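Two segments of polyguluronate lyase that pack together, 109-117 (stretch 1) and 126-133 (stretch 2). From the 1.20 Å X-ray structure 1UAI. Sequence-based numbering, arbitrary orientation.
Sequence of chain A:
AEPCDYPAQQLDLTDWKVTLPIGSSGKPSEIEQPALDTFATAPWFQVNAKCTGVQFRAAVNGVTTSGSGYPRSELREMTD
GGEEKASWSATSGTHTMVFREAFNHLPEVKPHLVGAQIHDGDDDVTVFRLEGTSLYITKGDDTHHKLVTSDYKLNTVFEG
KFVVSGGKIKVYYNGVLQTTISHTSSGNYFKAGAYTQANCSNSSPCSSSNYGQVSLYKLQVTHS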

ATOM      1  N   VAL A 109      -6.872  -2.179 -19.318  1.00  8.10           N
ATOM      2  CA  VAL A 109      -7.029  -3.616 -19.538  1.00  8.88           C
ATOM      3  C   VAL A 109      -7.211  -4.493 -18.300  1.00  8.21           C
ATOM      4  O   VAL A 109      -8.144  -5.292 -18.236  1.00  8.92           O
ATOM      5  CB  VAL A 109      -5.837  -4.168 -20.358  1.00 10.08           C
ATOM      6  CG1 VAL A 109      -6.119  -5.594 -20.783  1.00 10.08           C
ATOM      7  CG2 VAL A 109      -5.586  -3.287 -21.574  1.00 10.58           C
ATOM      8  N   LYS A 110      -6.301  -4.355 -17.340  1.00  7.17           N
ATOM      9  CA  LYS A 110      -6.321  -5.113 -16.090  1.00  7.13           C
ATOM     10  C   LYS A 110      -6.321  -4.038 -15.005  1.00  6.40           C
ATOM     11  O   LYS A 110      -5.281  -3.720 -14.426  1.00  6.31           O
ATOM     12  CB  LYS A 110      -5.060  -5.979 -16.002  1.00  7.71           C
ATOM     13  CG  LYS A 110      -5.028  -6.976 -14.855  1.00  7.14           C
ATOM     14  CD  LYS A 110      -3.778  -7.845 -14.932  1.00  7.47           C
ATOM     15  CE  LYS A 110      -3.784  -8.950 -13.888  1.00  7.97           C
ATOM     16  NZ  LYS A 110      -3.763  -8.418 -12.497  1.00  7.02           N
ATOM     17  N   PRO A 111      -7.499  -3.457 -14.721  1.00  6.77           N
ATOM     18  CA  PRO A 111      -7.664  -2.397 -13.721  1.00  6.25           C
ATOM     19  C   PRO A 111      -7.578  -2.879 -12.278  1.00  5.45           C
ATOM     20  O   PRO A 111      -8.535  -2.745 -11.511  1.00  5.94           O
ATOM     21  CB  PRO A 111      -9.035  -1.833 -14.067  1.00  7.48           C
ATOM     22  CG  PRO A 111      -9.790  -3.073 -14.432  1.00  8.49           C
ATOM     23  CD  PRO A 111      -8.804  -3.845 -15.294  1.00  7.98           C
ATOM     24  N   HIS A 112      -6.414  -3.410 -11.912  1.00  5.47           N
ATOM     25  CA  HIS A 112      -6.183  -3.963 -10.582  1.00  5.16           C
ATOM     26  C   HIS A 112      -5.134  -3.162  -9.816  1.00  4.68           C
ATOM     27  O   HIS A 112      -4.049  -2.887 -10.331  1.00  5.34           O
ATOM     28  CB  HIS A 112      -5.731  -5.417 -10.712  1.00  5.82           C
ATOM     29  CG  HIS A 112      -6.709  -6.301 -11.428  1.00  6.26           C
ATOM     30  ND1 HIS A 112      -6.447  -7.627 -11.693  1.00  7.78           N
ATOM     31  CD2 HIS A 112      -7.947  -6.056 -11.920  1.00  6.68           C
ATOM     32  CE1 HIS A 112      -7.480  -8.162 -12.317  1.00  6.99           C
ATOM     33  NE2 HIS A 112      -8.405  -7.231 -12.466  1.00  7.16           N
ATOM     34  N   LEU A 113      -5.445  -2.831  -8.566  1.00  4.46           N
ATOM     35  CA  LEU A 113      -4.558  -2.016  -7.748  1.00  4.05           C
ATOM     36  C   LEU A 113      -4.694  -2.342  -6.260  1.00  4.18           C
ATOM     37  O   LEU A 113      -5.806  -2.446  -5.742  1.00  4.85           O
ATOM     38  CB  LEU A 113      -4.900  -0.545  -8.007  1.00  5.14           C
ATOM     39  CG  LEU A 113      -4.206   0.574  -7.233  1.00  4.65           C
ATOM     40  CD1 LEU A 113      -2.702   0.505  -7.428  1.00  5.37           C
ATOM     41  CD2 LEU A 113      -4.750   1.910  -7.715  1.00  5.35           C
ATOM     42  N   VAL A 114      -3.561  -2.496  -5.580  1.00  3.97           N
ATOM     43  CA  VAL A 114      -3.541  -2.811  -4.150  1.00  5.09           C
ATOM     44  C   VAL A 114      -3.149  -1.555  -3.358  1.00  4.39           C
ATOM     45  O   VAL A 114      -2.147  -0.904  -3.670  1.00  5.30           O
ATOM     46  CB  VAL A 114      -2.551  -3.970  -3.876  1.00  4.54           C
ATOM     47  CG1 VAL A 114      -2.321  -4.139  -2.386  1.00  4.83           C
ATOM     48  CG2 VAL A 114      -3.106  -5.256  -4.473  1.00  5.98           C
ATOM     49  N   GLY A 115      -3.938  -1.222  -2.335  1.00  3.78           N
ATOM     50  CA  GLY A 115      -3.685  -0.015  -1.560  1.00  4.21           C
ATOM     51  C   GLY A 115      -3.201  -0.137  -0.126  1.00  3.66           C
ATOM     52  O   GLY A 115      -2.817   0.864   0.482  1.00  4.25           O
ATOM     53  N   ALA A 116      -3.234  -1.341   0.427  1.00  3.97           N
ATOM     54  CA  ALA A 116      -2.759  -1.564   1.785  1.00  4.45           C
ATOM     55  C   ALA A 116      -2.614  -3.053   1.993  1.00  4.45           C
ATOM     56  O   ALA A 116      -3.346  -3.843   1.392  1.00  4.63           O
ATOM     57  CB  ALA A 116      -3.739  -0.986   2.799  1.00  5.63           C
ATOM     58  N   GLN A 117      -1.672  -3.452   2.836  1.00  4.09           N
ATOM     59  CA  GLN A 117      -1.508  -4.869   3.082  1.00  6.09           C
ATOM     60  C   GLN A 117      -0.790  -5.259   4.354  1.00  4.38           C
ATOM     61  O   GLN A 117      -0.226  -4.426   5.070  1.00  4.47           O
ATOM     62  CB  GLN A 117      -0.801  -5.550   1.891  1.00 13.04           C
ATOM     63  CG  GLN A 117       0.244  -4.716   1.139  1.00 14.15           C
ATOM     64  CD  GLN A 117       1.074  -5.535   0.139  1.00 12.27           C
ATOM     65  OE1 GLN A 117       1.760  -4.977  -0.721  1.00 13.24           O
ATOM     66  NE2 GLN A 117       1.024  -6.856   0.262  1.00 12.50           N
ATOM     67  N   THR A 126      -2.923 -10.545   3.475  1.00  5.12           N
ATOM     68  CA  THR A 126      -4.248 -10.019   3.169  1.00  5.25           C
ATOM     69  C   THR A 126      -4.050  -8.567   2.764  1.00  4.49           C
ATOM     70  O   THR A 126      -3.267  -7.846   3.384  1.00  5.33           O
ATOM     71  CB  THR A 126      -5.207 -10.119   4.384  1.00  5.49           C
ATOM     72  OG1 THR A 126      -6.439  -9.457   4.073  1.00  5.57           O
ATOM     73  CG2 THR A 126      -4.592  -9.494   5.625  1.00  7.11           C
ATOM     74  N   VAL A 127      -4.739  -8.148   1.707  1.00  4.69           N
ATOM     75  CA  VAL A 127      -4.601  -6.786   1.210  1.00  4.70           C
ATOM     76  C   VAL A 127      -5.939  -6.210   0.753  1.00  4.04           C
ATOM     77  O   VAL A 127      -6.912  -6.944   0.560  1.00  4.57           O
ATOM     78  CB  VAL A 127      -3.617  -6.729  -0.008  1.00  4.36           C
ATOM     79  CG1 VAL A 127      -2.426  -7.643   0.225  1.00  5.78           C
ATOM     80  CG2 VAL A 127      -4.336  -7.125  -1.291  1.00  6.23           C
ATOM     81  N   PHE A 128      -5.973  -4.887   0.607  1.00  4.56           N
ATOM     82  CA  PHE A 128      -7.144  -4.177   0.094  1.00  3.78           C
ATOM     83  C   PHE A 128      -6.831  -4.075  -1.396  1.00  3.93           C
ATOM     84  O   PHE A 128      -5.875  -3.402  -1.799  1.00  4.66           O
ATOM     85  CB  PHE A 128      -7.258  -2.783   0.713  1.00  4.60           C
ATOM     86  CG  PHE A 128      -7.904  -2.766   2.075  1.00  4.76           C
ATOM     87  CD1 PHE A 128      -9.182  -2.237   2.245  1.00  5.58           C
ATOM     88  CD2 PHE A 128      -7.235  -3.265   3.189  1.00  4.66           C
ATOM     89  CE1 PHE A 128      -9.783  -2.202   3.503  1.00  6.97           C
ATOM     90  CE2 PHE A 128      -7.827  -3.235   4.453  1.00  5.92           C
ATOM     91  CZ  PHE A 128      -9.102  -2.703   4.607  1.00  6.85           C
ATOM     92  N   ARG A 129      -7.641  -4.752  -2.202  1.00  4.51           N
ATOM     93  CA  ARG A 129      -7.432  -4.825  -3.639  1.00  4.69           C
ATOM     94  C   ARG A 129      -8.633  -4.352  -4.448  1.00  4.07           C
ATOM     95  O   ARG A 129      -9.736  -4.884  -4.309  1.00  4.91           O
ATOM     96  CB  ARG A 129      -7.107  -6.278  -4.005  1.00  4.81           C
ATOM     97  CG  ARG A 129      -6.892  -6.549  -5.485  1.00  6.19           C
ATOM     98  CD  ARG A 129      -6.748  -8.046  -5.756  1.00  6.80           C
ATOM     99  NE  ARG A 129      -6.492  -8.310  -7.169  1.00  6.66           N
ATOM    100  CZ  ARG A 129      -5.299  -8.600  -7.678  1.00  6.72           C
ATOM    101  NH1 ARG A 129      -4.234  -8.684  -6.893  1.00  7.61           N
ATOM    102  NH2 ARG A 129      -5.165  -8.778  -8.987  1.00  7.81           N
ATOM    103  N   LEU A 130      -8.414  -3.355  -5.299  1.00  4.19           N
ATOM    104  CA  LEU A 130      -9.481  -2.843  -6.146  1.00  4.53           C
ATOM    105  C   LEU A 130      -9.337  -3.373  -7.567  1.00  4.41           C
ATOM    106  O   LEU A 130      -8.243  -3.359  -8.139  1.00  4.97           O
ATOM    107  CB  LEU A 130      -9.460  -1.309  -6.192  1.00  4.68           C
ATOM    108  CG  LEU A 130     -10.516  -0.652  -7.095  1.00  4.79           C
ATOM    109  CD1 LEU A 130     -11.908  -0.940  -6.544  1.00  5.19           C
ATOM    110  CD2 LEU A 130     -10.279   0.849  -7.179  1.00  5.27           C
ATOM    111  N   GLU A 131     -10.445  -3.861  -8.117  1.00  4.18           N
ATOM    112  CA  GLU A 131     -10.498  -4.343  -9.494  1.00  4.56           C
ATOM    113  C   GLU A 131     -11.714  -3.639 -10.093  1.00  4.75           C
ATOM    114  O   GLU A 131     -12.852  -4.018  -9.821  1.00  5.16           O
ATOM    115  CB  GLU A 131     -10.681  -5.865  -9.549  1.00  5.03           C
ATOM    116  CG  GLU A 131      -9.589  -6.635  -8.822  1.00  6.13           C
ATOM    117  CD  GLU A 131      -9.585  -8.122  -9.136  1.00  6.03           C
ATOM    118  OE1 GLU A 131     -10.619  -8.650  -9.598  1.00  7.24           O
ATOM    119  OE2 GLU A 131      -8.542  -8.772  -8.911  1.00  7.61           O
ATOM    120  N   GLY A 132     -11.473  -2.598 -10.887  1.00  5.45           N
ATOM    121  CA  GLY A 132     -12.573  -1.850 -11.476  1.00  6.03           C
ATOM    122  C   GLY A 132     -13.296  -1.087 -10.380  1.00  5.44           C
ATOM    123  O   GLY A 132     -12.738  -0.156  -9.797  1.00  7.28           O
ATOM    124  N   THR A 133     -14.540  -1.467 -10.096  1.00  5.42           N
ATOM    125  CA  THR A 133     -15.304  -0.825  -9.033  1.00  5.49           C
ATOM    126  C   THR A 133     -15.541  -1.818  -7.898  1.00  4.66           C
ATOM    127  O   THR A 133     -16.314  -1.550  -6.980  1.00  5.37           O
ATOM    128  CB  THR A 133     -16.675  -0.299  -9.527  1.00  5.89           C
ATOM    129  OG1 THR A 133     -17.487  -1.395  -9.963  1.00  6.41           O
ATOM    130  CG2 THR A 133     -16.487   0.673 -10.679  1.00  6.91           C
TER
HETATM  131  O   HOH W   1      -3.279 -10.341 -10.507  1.00 17.67           O

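Strands 112-117 and 126-131 lie side by side and run antiparallel, their N-to-C directions 161° apart and their axes approaching to 4.7 Å. Leu113 and Leu130 form a hydrogen-bonded pair in which each backbone serves the other: Leu113 N donates to Leu130 O at 2.9 Å, and Leu130 N to Leu113 O at 2.8 Å. Further along, Gly115 N reaches Phe128 O at 3.0 Å, while Phe128 N reaches Ala116 O at 2.9 Å. The ladder runs past the strand ends, where Gly132 N donates to Pro111 O at 3.0 Å. Proline, lacking an amide hydrogen, can still accept there, and the positive phi of Gly132 suits glycine. At the non-hydrogen-bonded pairs the CA hydrogens face carbonyls instead, as with His112 CA and Leu130 O at 3.3 Å.

Side chains alternate between the two faces of the sheet except at Gly115, where two residues of the first strand, Gly115 and Ala116, face Phe128 and the alternation slips by one. Leu113, Ala116, Phe128 and Leu130 share one buried face, an environment that suits their hydrocarbon groups; small Ala116 meets the aromatic ring, CB to Phe128 CD2 being 4.2 Å.

The other face changes character along its length. Val114 packs against Val127, with Val114 CG1 3.7 Å from Val127 CB, and also touches the aliphatic part of Arg129, its CG2 lying 4.1 Å from Arg129 CG. Beyond this, an extended Arg129 carries its charge to Glu131, forming a salt bridge from NE to OE2 at 2.7 Å. Glu131 also uses its methylene: its CG sits over a face of the His112 ring, 3.9 Å from the centroid, in a CH-pi contact. Lys110 NZ donates to His112 ND1 at 2.9 Å. Although Lys110 NZ and Arg129 NH2 are like charges only 3.8 Å apart, a water accepts from both, at 2.8 Å from Lys110 NZ and 2.9 Å from Arg129 NH2.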